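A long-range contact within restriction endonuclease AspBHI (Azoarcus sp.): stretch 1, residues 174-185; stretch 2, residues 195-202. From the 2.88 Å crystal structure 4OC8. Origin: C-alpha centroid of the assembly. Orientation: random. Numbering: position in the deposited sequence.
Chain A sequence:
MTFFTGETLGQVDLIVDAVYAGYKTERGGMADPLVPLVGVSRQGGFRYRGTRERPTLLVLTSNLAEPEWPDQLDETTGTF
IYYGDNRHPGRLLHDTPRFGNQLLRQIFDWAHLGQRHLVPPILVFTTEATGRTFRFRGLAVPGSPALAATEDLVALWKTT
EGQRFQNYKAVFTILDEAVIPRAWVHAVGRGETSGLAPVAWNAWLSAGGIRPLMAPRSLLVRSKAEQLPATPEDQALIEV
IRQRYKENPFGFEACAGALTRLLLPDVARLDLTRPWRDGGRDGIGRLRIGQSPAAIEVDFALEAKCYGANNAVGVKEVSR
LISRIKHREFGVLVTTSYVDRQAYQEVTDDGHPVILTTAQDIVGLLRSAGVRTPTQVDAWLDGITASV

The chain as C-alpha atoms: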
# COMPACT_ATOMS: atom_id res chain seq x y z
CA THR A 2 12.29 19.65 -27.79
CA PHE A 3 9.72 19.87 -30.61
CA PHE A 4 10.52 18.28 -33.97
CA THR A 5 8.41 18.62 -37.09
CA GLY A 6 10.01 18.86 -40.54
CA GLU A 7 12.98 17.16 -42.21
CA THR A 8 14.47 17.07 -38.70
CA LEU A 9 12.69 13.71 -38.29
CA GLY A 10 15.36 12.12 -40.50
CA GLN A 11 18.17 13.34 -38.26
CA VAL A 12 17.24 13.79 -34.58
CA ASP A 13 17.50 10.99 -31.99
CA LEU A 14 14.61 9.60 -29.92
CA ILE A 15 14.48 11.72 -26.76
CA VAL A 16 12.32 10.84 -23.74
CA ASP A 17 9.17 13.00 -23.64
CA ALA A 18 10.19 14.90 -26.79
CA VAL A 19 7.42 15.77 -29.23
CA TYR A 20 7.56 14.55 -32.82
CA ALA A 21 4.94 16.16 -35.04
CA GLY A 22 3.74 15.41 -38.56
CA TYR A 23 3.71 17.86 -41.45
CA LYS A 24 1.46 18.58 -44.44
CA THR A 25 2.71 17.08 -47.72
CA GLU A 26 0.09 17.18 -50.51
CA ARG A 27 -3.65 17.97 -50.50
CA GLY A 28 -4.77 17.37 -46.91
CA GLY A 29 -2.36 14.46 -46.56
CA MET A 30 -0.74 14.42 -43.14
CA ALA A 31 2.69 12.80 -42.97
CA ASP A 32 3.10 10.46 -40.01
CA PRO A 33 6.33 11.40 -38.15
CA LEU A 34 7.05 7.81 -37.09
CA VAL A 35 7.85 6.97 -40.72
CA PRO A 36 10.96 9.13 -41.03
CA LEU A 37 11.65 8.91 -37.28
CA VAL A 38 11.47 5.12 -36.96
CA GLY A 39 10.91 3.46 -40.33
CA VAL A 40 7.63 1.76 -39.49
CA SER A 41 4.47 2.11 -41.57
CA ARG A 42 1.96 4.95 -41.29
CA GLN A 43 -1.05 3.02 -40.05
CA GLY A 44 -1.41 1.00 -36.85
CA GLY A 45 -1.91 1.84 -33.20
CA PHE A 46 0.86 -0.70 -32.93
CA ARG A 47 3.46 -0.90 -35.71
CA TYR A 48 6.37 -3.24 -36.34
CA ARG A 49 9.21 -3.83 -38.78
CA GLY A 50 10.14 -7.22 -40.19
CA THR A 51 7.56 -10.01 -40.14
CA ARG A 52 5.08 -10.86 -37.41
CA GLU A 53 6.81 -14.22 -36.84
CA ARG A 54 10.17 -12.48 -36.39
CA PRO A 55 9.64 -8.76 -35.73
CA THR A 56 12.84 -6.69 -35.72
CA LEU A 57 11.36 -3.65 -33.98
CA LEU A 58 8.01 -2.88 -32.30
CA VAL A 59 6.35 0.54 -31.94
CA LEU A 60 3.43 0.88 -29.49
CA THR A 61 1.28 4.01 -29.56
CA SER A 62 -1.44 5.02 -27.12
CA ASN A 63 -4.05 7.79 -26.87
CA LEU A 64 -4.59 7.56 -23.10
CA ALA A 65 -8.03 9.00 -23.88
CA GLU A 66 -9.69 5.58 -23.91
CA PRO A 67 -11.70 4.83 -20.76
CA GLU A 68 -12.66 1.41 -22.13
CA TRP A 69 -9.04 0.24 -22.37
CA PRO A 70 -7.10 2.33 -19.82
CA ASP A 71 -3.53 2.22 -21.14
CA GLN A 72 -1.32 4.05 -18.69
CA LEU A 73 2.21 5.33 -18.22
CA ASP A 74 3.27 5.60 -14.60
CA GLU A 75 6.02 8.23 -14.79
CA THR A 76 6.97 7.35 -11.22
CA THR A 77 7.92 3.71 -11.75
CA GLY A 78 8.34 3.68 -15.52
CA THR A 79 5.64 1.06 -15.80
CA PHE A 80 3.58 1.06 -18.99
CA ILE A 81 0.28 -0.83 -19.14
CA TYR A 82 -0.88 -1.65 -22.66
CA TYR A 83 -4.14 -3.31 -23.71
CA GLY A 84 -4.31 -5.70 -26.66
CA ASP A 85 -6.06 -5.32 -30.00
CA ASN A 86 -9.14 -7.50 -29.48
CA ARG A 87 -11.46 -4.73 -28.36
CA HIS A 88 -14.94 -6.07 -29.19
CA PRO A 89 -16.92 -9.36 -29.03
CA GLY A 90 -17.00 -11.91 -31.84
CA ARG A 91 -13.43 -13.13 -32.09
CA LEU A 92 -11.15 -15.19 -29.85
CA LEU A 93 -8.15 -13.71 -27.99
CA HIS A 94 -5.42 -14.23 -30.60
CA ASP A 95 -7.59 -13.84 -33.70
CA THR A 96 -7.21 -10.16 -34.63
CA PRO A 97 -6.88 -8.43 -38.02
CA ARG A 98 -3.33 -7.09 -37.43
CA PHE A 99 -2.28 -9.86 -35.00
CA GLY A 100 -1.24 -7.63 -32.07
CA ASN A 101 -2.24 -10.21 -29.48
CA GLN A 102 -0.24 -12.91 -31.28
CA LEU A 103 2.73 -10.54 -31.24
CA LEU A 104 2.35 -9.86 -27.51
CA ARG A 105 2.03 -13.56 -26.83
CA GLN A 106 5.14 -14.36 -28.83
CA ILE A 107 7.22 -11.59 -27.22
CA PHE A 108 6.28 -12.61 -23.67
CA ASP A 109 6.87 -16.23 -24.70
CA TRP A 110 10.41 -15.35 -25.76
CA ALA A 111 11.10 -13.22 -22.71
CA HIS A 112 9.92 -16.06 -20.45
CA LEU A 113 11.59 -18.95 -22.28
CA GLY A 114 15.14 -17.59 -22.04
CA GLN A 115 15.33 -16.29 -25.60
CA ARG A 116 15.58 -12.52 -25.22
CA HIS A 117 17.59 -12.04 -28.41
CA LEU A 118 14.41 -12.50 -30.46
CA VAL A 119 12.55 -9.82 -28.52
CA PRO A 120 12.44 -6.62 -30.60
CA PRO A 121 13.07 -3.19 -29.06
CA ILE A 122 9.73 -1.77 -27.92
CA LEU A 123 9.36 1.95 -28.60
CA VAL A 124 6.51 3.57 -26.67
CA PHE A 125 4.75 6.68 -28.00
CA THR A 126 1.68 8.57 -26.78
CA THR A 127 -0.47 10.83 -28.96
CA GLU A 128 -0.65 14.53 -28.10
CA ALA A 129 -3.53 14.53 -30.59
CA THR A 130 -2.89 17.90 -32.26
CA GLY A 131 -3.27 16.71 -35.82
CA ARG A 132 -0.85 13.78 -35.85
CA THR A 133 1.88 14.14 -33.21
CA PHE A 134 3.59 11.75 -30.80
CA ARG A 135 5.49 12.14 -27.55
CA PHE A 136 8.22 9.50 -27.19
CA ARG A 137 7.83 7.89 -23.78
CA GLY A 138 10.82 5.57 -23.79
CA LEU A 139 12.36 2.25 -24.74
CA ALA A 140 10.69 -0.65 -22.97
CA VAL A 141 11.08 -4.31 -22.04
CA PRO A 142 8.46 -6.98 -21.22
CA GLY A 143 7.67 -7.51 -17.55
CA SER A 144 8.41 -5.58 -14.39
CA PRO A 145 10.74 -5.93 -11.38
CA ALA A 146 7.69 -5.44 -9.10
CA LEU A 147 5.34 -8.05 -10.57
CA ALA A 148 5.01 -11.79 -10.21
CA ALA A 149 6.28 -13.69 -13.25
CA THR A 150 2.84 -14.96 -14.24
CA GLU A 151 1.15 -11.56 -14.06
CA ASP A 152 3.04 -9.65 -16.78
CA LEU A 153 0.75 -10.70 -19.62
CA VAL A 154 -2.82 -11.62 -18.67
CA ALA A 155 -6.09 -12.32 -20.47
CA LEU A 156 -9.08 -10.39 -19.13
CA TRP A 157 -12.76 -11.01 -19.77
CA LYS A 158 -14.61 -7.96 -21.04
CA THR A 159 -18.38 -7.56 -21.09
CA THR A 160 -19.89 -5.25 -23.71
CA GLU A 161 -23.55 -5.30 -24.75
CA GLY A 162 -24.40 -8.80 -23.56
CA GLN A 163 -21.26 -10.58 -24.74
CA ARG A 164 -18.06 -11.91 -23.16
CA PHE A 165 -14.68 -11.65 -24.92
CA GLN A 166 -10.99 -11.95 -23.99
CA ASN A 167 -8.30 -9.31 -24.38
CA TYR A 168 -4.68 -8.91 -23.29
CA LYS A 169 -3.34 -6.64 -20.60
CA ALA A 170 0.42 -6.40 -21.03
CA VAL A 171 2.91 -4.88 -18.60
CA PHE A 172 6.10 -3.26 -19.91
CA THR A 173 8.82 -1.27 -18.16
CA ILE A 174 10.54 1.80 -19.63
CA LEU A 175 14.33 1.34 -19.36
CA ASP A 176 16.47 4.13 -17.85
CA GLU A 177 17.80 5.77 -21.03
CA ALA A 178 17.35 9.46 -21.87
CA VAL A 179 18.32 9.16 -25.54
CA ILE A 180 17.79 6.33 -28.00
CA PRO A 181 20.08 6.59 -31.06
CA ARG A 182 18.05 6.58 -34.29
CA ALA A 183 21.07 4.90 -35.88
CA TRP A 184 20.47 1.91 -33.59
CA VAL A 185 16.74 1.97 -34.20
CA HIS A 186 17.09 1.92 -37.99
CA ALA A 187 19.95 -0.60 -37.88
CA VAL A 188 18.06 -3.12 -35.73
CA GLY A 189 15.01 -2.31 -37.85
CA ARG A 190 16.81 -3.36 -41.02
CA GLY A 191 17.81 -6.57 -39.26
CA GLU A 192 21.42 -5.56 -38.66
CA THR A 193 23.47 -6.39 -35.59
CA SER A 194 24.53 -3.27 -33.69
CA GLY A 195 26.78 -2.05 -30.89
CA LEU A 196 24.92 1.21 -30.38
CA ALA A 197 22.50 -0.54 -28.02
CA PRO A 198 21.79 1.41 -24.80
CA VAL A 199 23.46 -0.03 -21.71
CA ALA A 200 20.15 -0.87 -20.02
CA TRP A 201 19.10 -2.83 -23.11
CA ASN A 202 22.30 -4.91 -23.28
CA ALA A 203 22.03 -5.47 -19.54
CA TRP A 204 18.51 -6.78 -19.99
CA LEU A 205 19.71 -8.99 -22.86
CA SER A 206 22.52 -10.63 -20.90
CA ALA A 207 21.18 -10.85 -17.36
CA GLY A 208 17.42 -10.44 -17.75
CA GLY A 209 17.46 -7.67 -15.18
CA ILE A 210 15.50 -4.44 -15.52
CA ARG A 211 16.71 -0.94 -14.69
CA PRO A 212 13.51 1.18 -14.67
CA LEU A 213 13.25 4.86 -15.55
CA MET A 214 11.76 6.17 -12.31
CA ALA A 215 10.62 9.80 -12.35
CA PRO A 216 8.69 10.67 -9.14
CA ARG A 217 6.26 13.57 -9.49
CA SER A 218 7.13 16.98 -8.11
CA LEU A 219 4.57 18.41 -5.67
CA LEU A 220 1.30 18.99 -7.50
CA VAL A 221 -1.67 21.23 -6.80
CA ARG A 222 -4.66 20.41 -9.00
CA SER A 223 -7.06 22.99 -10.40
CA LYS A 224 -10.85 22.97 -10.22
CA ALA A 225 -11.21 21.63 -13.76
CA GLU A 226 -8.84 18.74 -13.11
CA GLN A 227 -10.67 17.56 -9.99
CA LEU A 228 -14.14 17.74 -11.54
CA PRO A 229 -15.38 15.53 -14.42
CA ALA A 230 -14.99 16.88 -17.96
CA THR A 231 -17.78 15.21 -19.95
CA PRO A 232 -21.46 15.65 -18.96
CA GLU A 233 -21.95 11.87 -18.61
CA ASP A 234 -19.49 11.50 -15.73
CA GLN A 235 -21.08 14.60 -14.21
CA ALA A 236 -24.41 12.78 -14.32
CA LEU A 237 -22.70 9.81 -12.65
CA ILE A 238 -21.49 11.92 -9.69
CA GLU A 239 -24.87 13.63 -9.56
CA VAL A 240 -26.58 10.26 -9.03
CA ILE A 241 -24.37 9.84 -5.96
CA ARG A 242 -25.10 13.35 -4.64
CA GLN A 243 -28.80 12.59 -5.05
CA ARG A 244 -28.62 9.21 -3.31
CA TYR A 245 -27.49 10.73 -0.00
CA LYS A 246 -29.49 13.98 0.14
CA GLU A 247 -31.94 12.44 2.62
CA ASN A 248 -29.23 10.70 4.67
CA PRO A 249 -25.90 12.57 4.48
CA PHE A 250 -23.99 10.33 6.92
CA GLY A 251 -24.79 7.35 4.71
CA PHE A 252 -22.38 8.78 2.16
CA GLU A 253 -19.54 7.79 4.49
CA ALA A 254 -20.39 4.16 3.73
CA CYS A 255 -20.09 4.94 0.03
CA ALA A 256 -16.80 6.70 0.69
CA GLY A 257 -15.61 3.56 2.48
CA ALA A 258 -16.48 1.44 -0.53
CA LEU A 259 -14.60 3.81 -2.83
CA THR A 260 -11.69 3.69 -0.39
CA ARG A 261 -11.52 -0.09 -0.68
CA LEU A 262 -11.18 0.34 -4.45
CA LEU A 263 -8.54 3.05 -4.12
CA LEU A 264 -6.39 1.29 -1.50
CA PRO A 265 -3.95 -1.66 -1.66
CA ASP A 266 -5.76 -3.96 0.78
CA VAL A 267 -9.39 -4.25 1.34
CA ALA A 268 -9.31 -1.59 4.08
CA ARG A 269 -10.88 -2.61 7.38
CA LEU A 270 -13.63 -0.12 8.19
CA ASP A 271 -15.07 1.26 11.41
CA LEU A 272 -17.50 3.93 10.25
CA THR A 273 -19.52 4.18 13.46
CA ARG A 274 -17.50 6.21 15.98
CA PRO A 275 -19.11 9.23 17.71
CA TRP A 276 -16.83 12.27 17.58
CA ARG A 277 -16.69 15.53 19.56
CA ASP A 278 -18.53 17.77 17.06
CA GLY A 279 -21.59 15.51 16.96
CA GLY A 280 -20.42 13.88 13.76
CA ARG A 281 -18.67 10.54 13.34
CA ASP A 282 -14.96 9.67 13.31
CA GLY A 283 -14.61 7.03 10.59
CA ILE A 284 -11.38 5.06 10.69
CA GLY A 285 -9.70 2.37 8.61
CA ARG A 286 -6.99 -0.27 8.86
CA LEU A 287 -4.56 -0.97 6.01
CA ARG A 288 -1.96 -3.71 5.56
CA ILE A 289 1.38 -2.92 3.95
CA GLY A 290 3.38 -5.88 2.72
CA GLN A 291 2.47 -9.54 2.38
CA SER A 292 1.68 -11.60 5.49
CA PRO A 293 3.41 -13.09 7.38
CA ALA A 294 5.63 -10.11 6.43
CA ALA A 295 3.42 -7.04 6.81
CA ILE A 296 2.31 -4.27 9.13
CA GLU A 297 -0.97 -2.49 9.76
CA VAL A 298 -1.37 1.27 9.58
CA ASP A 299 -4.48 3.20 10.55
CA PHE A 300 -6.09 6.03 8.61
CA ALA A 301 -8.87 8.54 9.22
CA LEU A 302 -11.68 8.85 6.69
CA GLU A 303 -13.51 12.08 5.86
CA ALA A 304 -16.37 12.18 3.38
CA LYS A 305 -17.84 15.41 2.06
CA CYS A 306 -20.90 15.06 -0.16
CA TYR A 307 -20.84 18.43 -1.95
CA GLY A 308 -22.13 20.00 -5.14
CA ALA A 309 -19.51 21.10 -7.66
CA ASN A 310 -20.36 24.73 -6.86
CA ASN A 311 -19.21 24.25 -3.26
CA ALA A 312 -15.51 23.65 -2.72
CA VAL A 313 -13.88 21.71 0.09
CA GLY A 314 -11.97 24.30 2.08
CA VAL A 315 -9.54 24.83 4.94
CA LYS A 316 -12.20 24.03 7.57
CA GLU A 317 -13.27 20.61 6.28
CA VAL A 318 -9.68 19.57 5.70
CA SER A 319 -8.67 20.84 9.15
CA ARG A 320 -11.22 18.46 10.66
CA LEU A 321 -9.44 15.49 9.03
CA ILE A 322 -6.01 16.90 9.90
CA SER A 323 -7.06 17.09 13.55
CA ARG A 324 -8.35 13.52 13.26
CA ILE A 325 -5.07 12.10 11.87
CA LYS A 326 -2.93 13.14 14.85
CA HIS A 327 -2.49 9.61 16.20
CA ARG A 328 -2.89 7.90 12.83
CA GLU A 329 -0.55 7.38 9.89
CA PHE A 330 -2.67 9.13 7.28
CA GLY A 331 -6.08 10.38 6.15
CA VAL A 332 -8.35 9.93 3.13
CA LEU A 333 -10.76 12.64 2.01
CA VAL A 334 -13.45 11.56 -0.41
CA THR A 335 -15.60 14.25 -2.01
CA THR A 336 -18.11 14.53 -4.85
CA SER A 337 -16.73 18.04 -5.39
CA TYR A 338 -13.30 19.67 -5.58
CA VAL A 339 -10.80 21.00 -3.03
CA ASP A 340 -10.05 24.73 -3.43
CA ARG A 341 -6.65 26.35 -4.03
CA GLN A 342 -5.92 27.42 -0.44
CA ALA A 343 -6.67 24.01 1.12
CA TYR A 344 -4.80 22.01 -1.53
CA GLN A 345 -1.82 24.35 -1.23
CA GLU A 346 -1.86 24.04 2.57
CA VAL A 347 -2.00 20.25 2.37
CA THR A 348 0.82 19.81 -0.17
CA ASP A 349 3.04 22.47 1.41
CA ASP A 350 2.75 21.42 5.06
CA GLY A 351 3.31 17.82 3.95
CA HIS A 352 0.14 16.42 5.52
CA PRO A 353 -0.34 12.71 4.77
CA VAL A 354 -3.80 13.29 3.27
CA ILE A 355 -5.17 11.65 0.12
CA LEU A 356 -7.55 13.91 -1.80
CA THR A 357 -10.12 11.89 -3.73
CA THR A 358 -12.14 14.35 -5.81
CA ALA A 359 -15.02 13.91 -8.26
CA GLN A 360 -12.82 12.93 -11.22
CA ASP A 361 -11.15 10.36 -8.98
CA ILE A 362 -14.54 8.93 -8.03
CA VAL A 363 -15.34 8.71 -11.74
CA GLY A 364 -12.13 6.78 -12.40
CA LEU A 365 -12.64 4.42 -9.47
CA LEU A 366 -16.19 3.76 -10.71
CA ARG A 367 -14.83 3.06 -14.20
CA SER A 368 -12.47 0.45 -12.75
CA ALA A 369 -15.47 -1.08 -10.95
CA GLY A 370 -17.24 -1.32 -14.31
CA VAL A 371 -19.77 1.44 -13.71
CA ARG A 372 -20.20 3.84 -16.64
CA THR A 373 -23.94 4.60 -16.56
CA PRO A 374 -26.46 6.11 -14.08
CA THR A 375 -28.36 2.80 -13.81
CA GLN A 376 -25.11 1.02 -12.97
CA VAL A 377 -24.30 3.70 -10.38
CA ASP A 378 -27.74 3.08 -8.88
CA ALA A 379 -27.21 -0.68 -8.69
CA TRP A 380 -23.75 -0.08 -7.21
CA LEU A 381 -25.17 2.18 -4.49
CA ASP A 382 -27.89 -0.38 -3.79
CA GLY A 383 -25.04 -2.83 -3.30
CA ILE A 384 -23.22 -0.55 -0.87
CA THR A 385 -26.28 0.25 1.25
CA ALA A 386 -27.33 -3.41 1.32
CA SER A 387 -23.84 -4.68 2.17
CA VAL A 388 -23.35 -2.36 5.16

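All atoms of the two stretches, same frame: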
# COMPACT_ATOMS: atom_id res chain seq x y z
N ILE A 174 9.64 0.88 -18.94
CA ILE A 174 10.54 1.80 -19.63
C ILE A 174 11.93 1.75 -19.00
O ILE A 174 12.09 2.03 -17.81
CB ILE A 174 10.04 3.24 -19.52
CG1 ILE A 174 8.58 3.34 -19.93
CG2 ILE A 174 10.90 4.16 -20.35
CD1 ILE A 174 8.31 2.92 -21.34
N LEU A 175 12.94 1.39 -19.81
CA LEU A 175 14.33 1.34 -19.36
C LEU A 175 14.89 2.74 -19.11
O LEU A 175 14.49 3.70 -19.76
CB LEU A 175 15.19 0.61 -20.39
CG LEU A 175 15.04 -0.91 -20.46
CD1 LEU A 175 15.99 -1.49 -21.49
CD2 LEU A 175 15.28 -1.53 -19.10
N ASP A 176 15.83 2.85 -18.18
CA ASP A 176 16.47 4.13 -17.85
C ASP A 176 17.48 4.57 -18.92
O ASP A 176 18.68 4.38 -18.75
CB ASP A 176 17.17 4.08 -16.49
CG ASP A 176 17.62 5.45 -16.01
OD1 ASP A 176 17.41 6.44 -16.74
OD2 ASP A 176 18.17 5.53 -14.89
N GLU A 177 16.98 5.19 -19.98
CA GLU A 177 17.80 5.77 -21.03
C GLU A 177 17.16 7.06 -21.50
O GLU A 177 16.00 7.06 -21.89
CB GLU A 177 17.94 4.80 -22.22
CG GLU A 177 18.59 3.47 -21.87
CD GLU A 177 20.09 3.60 -21.58
OE1 GLU A 177 20.71 4.59 -22.02
OE2 GLU A 177 20.64 2.70 -20.91
N ALA A 178 17.90 8.16 -21.47
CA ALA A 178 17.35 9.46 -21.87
C ALA A 178 17.30 9.63 -23.38
O ALA A 178 16.40 10.29 -23.91
CB ALA A 178 18.13 10.60 -21.23
N VAL A 179 18.25 9.03 -24.09
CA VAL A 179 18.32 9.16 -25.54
C VAL A 179 18.54 7.83 -26.25
O VAL A 179 19.48 7.09 -25.94
CB VAL A 179 19.42 10.15 -25.98
CG1 VAL A 179 19.44 10.25 -27.49
CG2 VAL A 179 19.20 11.53 -25.36
N ILE A 180 17.66 7.53 -27.20
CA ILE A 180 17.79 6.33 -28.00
C ILE A 180 18.26 6.71 -29.40
O ILE A 180 17.56 7.40 -30.14
CB ILE A 180 16.45 5.58 -28.09
CG1 ILE A 180 15.83 5.45 -26.71
CG2 ILE A 180 16.65 4.22 -28.73
CD1 ILE A 180 16.67 4.67 -25.73
N PRO A 181 19.47 6.26 -29.77
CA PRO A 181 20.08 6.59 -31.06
C PRO A 181 19.20 6.11 -32.21
O PRO A 181 18.86 4.93 -32.24
CB PRO A 181 21.38 5.77 -31.05
CG PRO A 181 21.67 5.54 -29.61
CD PRO A 181 20.33 5.38 -28.97
N ARG A 182 18.84 6.99 -33.13
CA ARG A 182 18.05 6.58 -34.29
C ARG A 182 18.86 5.67 -35.21
O ARG A 182 18.29 4.85 -35.94
CB ARG A 182 17.48 7.77 -35.05
CG ARG A 182 18.50 8.64 -35.77
CD ARG A 182 17.81 9.60 -36.73
NE ARG A 182 17.49 8.96 -38.01
CZ ARG A 182 16.32 9.08 -38.64
NH1 ARG A 182 15.36 9.83 -38.11
NH2 ARG A 182 16.12 8.46 -39.79
N ALA A 183 20.18 5.81 -35.17
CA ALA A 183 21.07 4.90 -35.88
C ALA A 183 20.83 3.45 -35.45
O ALA A 183 20.72 2.56 -36.29
CB ALA A 183 22.52 5.28 -35.64
N TRP A 184 20.73 3.24 -34.14
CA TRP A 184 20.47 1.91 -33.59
C TRP A 184 19.09 1.41 -33.97
O TRP A 184 18.92 0.24 -34.34
CB TRP A 184 20.59 1.93 -32.06
CG TRP A 184 20.37 0.59 -31.42
CD1 TRP A 184 21.15 -0.53 -31.57
CD2 TRP A 184 19.31 0.23 -30.52
NE1 TRP A 184 20.64 -1.56 -30.82
CE2 TRP A 184 19.51 -1.12 -30.17
CE3 TRP A 184 18.22 0.92 -29.99
CZ2 TRP A 184 18.65 -1.80 -29.30
CZ3 TRP A 184 17.37 0.24 -29.12
CH2 TRP A 184 17.59 -1.10 -28.79
N VAL A 185 18.11 2.31 -33.88
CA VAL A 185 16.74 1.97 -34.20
C VAL A 185 16.63 1.48 -35.64
O VAL A 185 16.11 0.39 -35.89
CB VAL A 185 15.79 3.16 -33.98
CG1 VAL A 185 14.40 2.83 -34.48
CG2 VAL A 185 15.76 3.52 -32.51
N GLY A 195 26.11 -2.26 -32.16
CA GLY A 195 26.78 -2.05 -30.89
C GLY A 195 26.43 -0.69 -30.32
O GLY A 195 27.07 -0.22 -29.38
N LEU A 196 25.41 -0.06 -30.89
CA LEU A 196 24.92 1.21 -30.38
C LEU A 196 23.76 1.02 -29.41
O LEU A 196 23.06 1.98 -29.06
CB LEU A 196 24.49 2.14 -31.52
CG LEU A 196 25.59 2.87 -32.29
CD1 LEU A 196 26.25 1.95 -33.31
CD2 LEU A 196 25.05 4.13 -32.97
N ALA A 197 23.55 -0.22 -28.97
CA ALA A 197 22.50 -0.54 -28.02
C ALA A 197 22.74 0.15 -26.69
O ALA A 197 23.86 0.12 -26.17
CB ALA A 197 22.39 -2.04 -27.82
N PRO A 198 21.70 0.79 -26.13
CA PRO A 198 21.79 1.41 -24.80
C PRO A 198 22.22 0.39 -23.76
O PRO A 198 21.95 -0.80 -23.91
CB PRO A 198 20.36 1.87 -24.54
CG PRO A 198 19.83 2.15 -25.90
CD PRO A 198 20.43 1.10 -26.80
N VAL A 199 22.90 0.86 -22.71
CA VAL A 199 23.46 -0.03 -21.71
C VAL A 199 22.37 -0.85 -21.02
O VAL A 199 22.54 -2.05 -20.80
CB VAL A 199 24.27 0.74 -20.64
CG1 VAL A 199 24.97 -0.22 -19.71
CG2 VAL A 199 25.27 1.67 -21.30
N ALA A 200 21.26 -0.20 -20.69
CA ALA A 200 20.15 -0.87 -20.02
C ALA A 200 19.59 -2.02 -20.87
O ALA A 200 19.21 -3.08 -20.35
CB ALA A 200 19.06 0.13 -19.66
N TRP A 201 19.56 -1.81 -22.19
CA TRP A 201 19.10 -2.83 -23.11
C TRP A 201 20.03 -4.05 -23.12
O TRP A 201 19.57 -5.18 -23.00
CB TRP A 201 18.92 -2.29 -24.52
CG TRP A 201 18.39 -3.33 -25.46
CD1 TRP A 201 19.12 -4.12 -26.30
CD2 TRP A 201 17.02 -3.71 -25.63
NE1 TRP A 201 18.29 -4.97 -26.99
CE2 TRP A 201 16.99 -4.74 -26.60
CE3 TRP A 201 15.81 -3.29 -25.06
CZ2 TRP A 201 15.81 -5.35 -27.01
CZ3 TRP A 201 14.64 -3.89 -25.48
CH2 TRP A 201 14.64 -4.91 -26.44
N ASN A 202 21.33 -3.81 -23.28
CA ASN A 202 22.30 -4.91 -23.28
C ASN A 202 22.27 -5.66 -21.96
O ASN A 202 22.35 -6.89 -21.92
CB ASN A 202 23.72 -4.41 -23.56
CG ASN A 202 23.91 -3.97 -24.99
OD1 ASN A 202 23.34 -4.56 -25.91
ND2 ASN A 202 24.71 -2.92 -25.19

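The two stretches bury 576 Å² between them; the contacts are mainly apolar, with a single hydrogen bond across. Leu 175 opens the contact: its m,t side chain points toward stretch 2 and sets CD1 3.9 Å from Ala 200 CB and 4.0 Å from CE3 of Trp 201, at the edge of that indole. Leu 175 CD1 also lies 3.7 Å from Ala 200 C, so the leucine packs against the backbone of the helix as well as the short alanine side chain.

Glu 177 supplies the anchor. With chi1 and chi2 both m, the side chain folds over Pro 198, its CD 3.4 Å from Pro 198 CB, and OE2 accepts a hydrogen bond from Ala 200 N at 3.0 Å and 164°. The rule is familiar: the first turn of a helix has free NH groups, and a carboxylate can meet one. Proline at the N-cap, having no NH of its own, suits the start of that helix.

Ile 180 leaves sideways, but its CD1 reaches Pro 198 CG at 4.0 Å. Pro 181, N-cap of the other helix, and Ala 183 both pack against Leu 196; Pro 181 CB is 4.5 Å and Ala 183 CB 3.9 Å from Leu 196 CD2.

Trp 184, chi1 t, has the largest area covered by the other stretch, 107 Å². Ala 197 CA and Pro 198 CD sit over one face, 3.7 and 3.8 Å from the centroids of its five- and six-membered rings, while its edge meets the face of Trp 201, Trp 184 CZ2 to Trp 201 CD1 3.8 Å.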